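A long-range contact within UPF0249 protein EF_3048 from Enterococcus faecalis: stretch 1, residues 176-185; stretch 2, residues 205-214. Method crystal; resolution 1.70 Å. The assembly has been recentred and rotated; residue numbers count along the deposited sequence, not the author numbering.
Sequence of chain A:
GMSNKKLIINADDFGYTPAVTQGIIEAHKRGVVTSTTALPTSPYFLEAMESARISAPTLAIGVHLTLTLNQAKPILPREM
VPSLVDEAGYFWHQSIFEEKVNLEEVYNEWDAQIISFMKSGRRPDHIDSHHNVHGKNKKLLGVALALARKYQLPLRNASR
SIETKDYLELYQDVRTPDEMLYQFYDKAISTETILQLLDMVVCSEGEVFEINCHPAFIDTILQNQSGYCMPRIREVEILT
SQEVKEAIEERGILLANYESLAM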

# COMPACT_ATOMS: atom_id res chain seq x y z
N THR A 176 -20.18 -18.35 -21.66
CA THR A 176 -20.70 -18.90 -20.41
C THR A 176 -20.04 -20.23 -20.14
O THR A 176 -19.60 -20.92 -21.08
CB THR A 176 -22.23 -19.05 -20.48
OG1 THR A 176 -22.79 -19.48 -19.24
CG2 THR A 176 -22.59 -20.13 -21.51
N PRO A 177 -19.90 -20.63 -18.88
CA PRO A 177 -19.43 -21.99 -18.60
C PRO A 177 -20.34 -23.03 -19.24
O PRO A 177 -21.56 -22.86 -19.37
CB PRO A 177 -19.50 -22.08 -17.08
CG PRO A 177 -19.45 -20.67 -16.59
CD PRO A 177 -20.11 -19.83 -17.65
N ASP A 178 -19.71 -24.14 -19.63
CA ASP A 178 -20.48 -25.23 -20.24
C ASP A 178 -21.41 -25.89 -19.25
O ASP A 178 -22.46 -26.42 -19.62
CB ASP A 178 -19.49 -26.24 -20.84
CG ASP A 178 -18.63 -25.54 -21.89
OD1 ASP A 178 -19.22 -24.74 -22.66
OD2 ASP A 178 -17.41 -25.76 -21.94
N GLU A 179 -21.03 -25.87 -17.96
CA GLU A 179 -21.88 -26.49 -16.94
C GLU A 179 -21.91 -25.68 -15.65
O GLU A 179 -20.84 -25.27 -15.21
CB GLU A 179 -21.37 -27.90 -16.64
N MSE A 180 -23.09 -25.47 -15.08
CA MSE A 180 -23.34 -24.88 -13.78
C MSE A 180 -23.48 -26.01 -12.76
O MSE A 180 -24.47 -26.74 -12.77
CB MSE A 180 -24.59 -23.99 -13.80
CG MSE A 180 -24.94 -23.33 -12.48
SE MSE A 180 -23.84 -21.95 -12.06
CE MSE A 180 -22.94 -22.66 -10.70
N LEU A 181 -22.49 -26.16 -11.89
CA LEU A 181 -22.53 -27.08 -10.77
C LEU A 181 -22.93 -26.31 -9.50
O LEU A 181 -22.11 -25.64 -8.87
CB LEU A 181 -21.19 -27.80 -10.61
CG LEU A 181 -20.70 -28.48 -11.90
CD1 LEU A 181 -19.39 -29.20 -11.68
CD2 LEU A 181 -21.76 -29.44 -12.42
N TYR A 182 -24.21 -26.40 -9.18
CA TYR A 182 -24.91 -25.67 -8.14
C TYR A 182 -25.14 -26.51 -6.88
O TYR A 182 -25.84 -26.03 -5.99
CB TYR A 182 -26.27 -25.19 -8.67
CG TYR A 182 -27.16 -26.35 -9.09
CD1 TYR A 182 -27.03 -26.91 -10.36
CD2 TYR A 182 -28.11 -26.89 -8.24
CE1 TYR A 182 -27.83 -27.97 -10.76
CE2 TYR A 182 -28.92 -27.96 -8.62
CZ TYR A 182 -28.77 -28.48 -9.89
OH TYR A 182 -29.56 -29.54 -10.29
N GLN A 183 -24.63 -27.73 -6.81
CA GLN A 183 -25.06 -28.70 -5.82
C GLN A 183 -24.46 -28.49 -4.43
O GLN A 183 -24.98 -29.05 -3.46
CB GLN A 183 -24.75 -30.12 -6.31
CG GLN A 183 -25.66 -30.53 -7.46
CD GLN A 183 -24.98 -30.33 -8.80
OE1 GLN A 183 -24.14 -29.45 -8.95
NE2 GLN A 183 -25.36 -31.14 -9.78
N PHE A 184 -23.42 -27.66 -4.36
CA PHE A 184 -22.71 -27.46 -3.10
C PHE A 184 -23.44 -26.44 -2.25
O PHE A 184 -23.15 -25.24 -2.33
CB PHE A 184 -21.27 -27.02 -3.37
CG PHE A 184 -20.37 -26.96 -2.15
CD1 PHE A 184 -19.98 -28.09 -1.46
CD2 PHE A 184 -19.90 -25.72 -1.74
CE1 PHE A 184 -19.13 -28.01 -0.37
CE2 PHE A 184 -19.07 -25.62 -0.64
CZ PHE A 184 -18.70 -26.77 0.04
N TYR A 185 -24.40 -26.89 -1.45
CA TYR A 185 -25.30 -26.02 -0.73
C TYR A 185 -26.07 -26.75 0.37
O TYR A 185 -26.57 -27.85 0.17
CB TYR A 185 -26.31 -25.40 -1.71
CG TYR A 185 -27.34 -24.56 -1.01
CD1 TYR A 185 -27.04 -23.29 -0.53
CD2 TYR A 185 -28.63 -25.06 -0.83
CE1 TYR A 185 -28.01 -22.54 0.11
CE2 TYR A 185 -29.59 -24.31 -0.18
CZ TYR A 185 -29.28 -23.05 0.29
OH TYR A 185 -30.26 -22.32 0.93
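Stretch 2, residues 205-214: EGEVFEINCH

Stretch 2 lies alongside stretch 1 as a parallel beta-strand neighbour, with an aspartate side chain holding its entry and a bridging water continuing the contact where the strands part. Residues 208-213 form the strand of stretch 2, with phi between -97° and -162° and psi between 123° and 170°; its partner is the short strand 179-181. The N-to-C directions of the two strands differ by 23°, the signed crossing angle is -23°, and the axes approach to 4.9 Å, values that fit adjacent strands of one sheet running the same way.

The register advances in step. Glu 179 pairs with Phe 209 (CA to CA 5.1 Å), Met 180, a selenomethionine, with Glu 210 (CA to CA 5.3 Å), and Leu 181 with Ile 211 (CA to CA 4.7 Å). Hydrogen bonds confirm the parallel pattern, because Glu 210 bonds through both its backbone polar groups to the residues flanking its partner: Glu 210 N donates to Glu 179 O at 3.1 Å with an angle of 165° at the hydrogen, and Leu 181 N donates to Glu 210 O at 2.8 Å and 157°. The next bond, Asn 212 N to Leu 181 O, is weak at 3.3 Å and 147°. That same carbonyl receives a CA-H...O contact from Ile 211, with CA of Ile 211 3.3 Å from O of Leu 181.

Before the strand pairing, Asp 178 secures the start of strand 208-213. Its CB points toward stretch 2, and OD2 of Asp 178 accepts from two successive backbone amides, Glu 207 N at 2.7 Å and Val 208 N at 3.1 Å, both nearly linear at 165° and 170°. Asp 178 N in turn donates to Val 208 O at 2.7 Å, although its angle of 134° is more bent. Gly 206 lies beside this residue, its CA 5.4 Å from CA of Asp 178.

Side chains alternate across the sheet. On the face carrying Glu 179, Leu 181, Phe 209 and Ile 211, Leu 181 CB packs 3.8 Å from Ile 211 CG1, and Glu 179 CB, the last atom modelled in that side chain, approaches Phe 209 CD2 to 3.8 Å. The other face carries Met 180 and Glu 210: Met 180 CE lies 4.0 Å from Glu 210 CG and also reaches along the strand to within 3.7 Å of Asn 212 OD1. Just ahead of the pairing, Pro 177 CB sits 4.2 Å from Val 208 CG1.

Beyond Leu 181 the backbones diverge, with Phe 184 CA 6.4 Å from Cys 213 CA. Water 1 spans this opening, accepting from Phe 184 N at 2.9 Å and lying within donating distance of Leu 181 O (2.8 Å) and Asn 212 O (2.9 Å). Cys 213 CB meets the edge of the Phe 184 ring, 3.9 Å from CD2. Together the stretches bury 742 Å², both sides summed.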

# COMPACT_ATOMS: atom_id res chain seq x y z
N GLU A 205 -17.68 -33.50 -21.16
CA GLU A 205 -17.14 -33.03 -22.43
C GLU A 205 -16.82 -31.53 -22.43
O GLU A 205 -16.04 -31.05 -23.26
CB GLU A 205 -18.15 -33.32 -23.55
N GLY A 206 -17.45 -30.83 -21.50
CA GLY A 206 -17.26 -29.41 -21.29
C GLY A 206 -15.81 -28.99 -21.23
O GLY A 206 -14.93 -29.82 -21.00
N GLU A 207 -15.58 -27.70 -21.43
CA GLU A 207 -14.24 -27.13 -21.30
C GLU A 207 -14.17 -26.29 -20.02
O GLU A 207 -13.19 -26.43 -19.28
CB GLU A 207 -13.86 -26.29 -22.52
CG GLU A 207 -12.41 -25.84 -22.58
CD GLU A 207 -12.22 -24.60 -23.44
OE1 GLU A 207 -13.12 -24.31 -24.26
OE2 GLU A 207 -11.18 -23.90 -23.32
N VAL A 208 -15.19 -25.46 -19.79
CA VAL A 208 -15.28 -24.57 -18.65
C VAL A 208 -16.49 -24.89 -17.76
O VAL A 208 -17.62 -24.97 -18.22
CB VAL A 208 -15.37 -23.10 -19.06
CG1 VAL A 208 -15.35 -22.20 -17.83
CG2 VAL A 208 -14.24 -22.73 -20.01
N PHE A 209 -16.21 -25.04 -16.47
CA PHE A 209 -17.16 -25.41 -15.46
C PHE A 209 -17.17 -24.38 -14.32
O PHE A 209 -16.11 -23.82 -14.02
CB PHE A 209 -16.85 -26.78 -14.86
CG PHE A 209 -16.71 -27.88 -15.90
CD1 PHE A 209 -15.59 -27.96 -16.70
CD2 PHE A 209 -17.72 -28.81 -16.05
CE1 PHE A 209 -15.47 -28.96 -17.65
CE2 PHE A 209 -17.62 -29.81 -17.00
CZ PHE A 209 -16.49 -29.87 -17.79
N GLU A 210 -18.34 -24.18 -13.73
CA GLU A 210 -18.47 -23.28 -12.58
C GLU A 210 -19.11 -24.03 -11.43
O GLU A 210 -20.20 -24.60 -11.54
CB GLU A 210 -19.27 -22.01 -12.89
CG GLU A 210 -19.34 -21.10 -11.67
CD GLU A 210 -20.05 -19.79 -11.88
OE1 GLU A 210 -20.55 -19.54 -13.00
OE2 GLU A 210 -20.14 -18.98 -10.92
N ILE A 211 -18.41 -24.03 -10.30
CA ILE A 211 -19.06 -24.43 -9.05
C ILE A 211 -19.31 -23.18 -8.22
O ILE A 211 -18.37 -22.44 -7.93
CB ILE A 211 -18.18 -25.39 -8.24
CG1 ILE A 211 -18.04 -26.79 -8.82
CG2 ILE A 211 -18.68 -25.44 -6.81
CD1 ILE A 211 -16.78 -27.52 -8.36
N ASN A 212 -20.55 -22.89 -7.83
CA ASN A 212 -20.74 -21.68 -7.01
C ASN A 212 -20.78 -22.11 -5.54
O ASN A 212 -20.91 -23.29 -5.17
CB ASN A 212 -21.96 -20.87 -7.41
CG ASN A 212 -23.29 -21.43 -6.98
OD1 ASN A 212 -23.47 -22.65 -7.03
ND2 ASN A 212 -24.22 -20.57 -6.60
N CYS A 213 -20.63 -21.10 -4.68
CA CYS A 213 -20.60 -21.40 -3.25
C CYS A 213 -20.88 -20.13 -2.44
O CYS A 213 -20.88 -19.05 -3.02
CB CYS A 213 -19.26 -22.00 -2.84
SG CYS A 213 -17.80 -21.03 -3.30
N HIS A 214 -21.09 -20.30 -1.14
CA HIS A 214 -21.42 -19.17 -0.28
C HIS A 214 -20.60 -19.15 1.02
O HIS A 214 -21.12 -19.19 2.14
CB HIS A 214 -22.90 -19.21 0.01
CG HIS A 214 -23.79 -19.15 -1.20
ND1 HIS A 214 -24.02 -20.23 -2.03
CD2 HIS A 214 -24.52 -18.13 -1.70
CE1 HIS A 214 -24.84 -19.86 -3.00
NE2 HIS A 214 -25.17 -18.58 -2.83
O HOH W 1 -22.37 -25.60 -6.04
O HOH W 2 -23.56 -22.82 -0.99
O HOH W 3 -23.92 -23.33 -4.23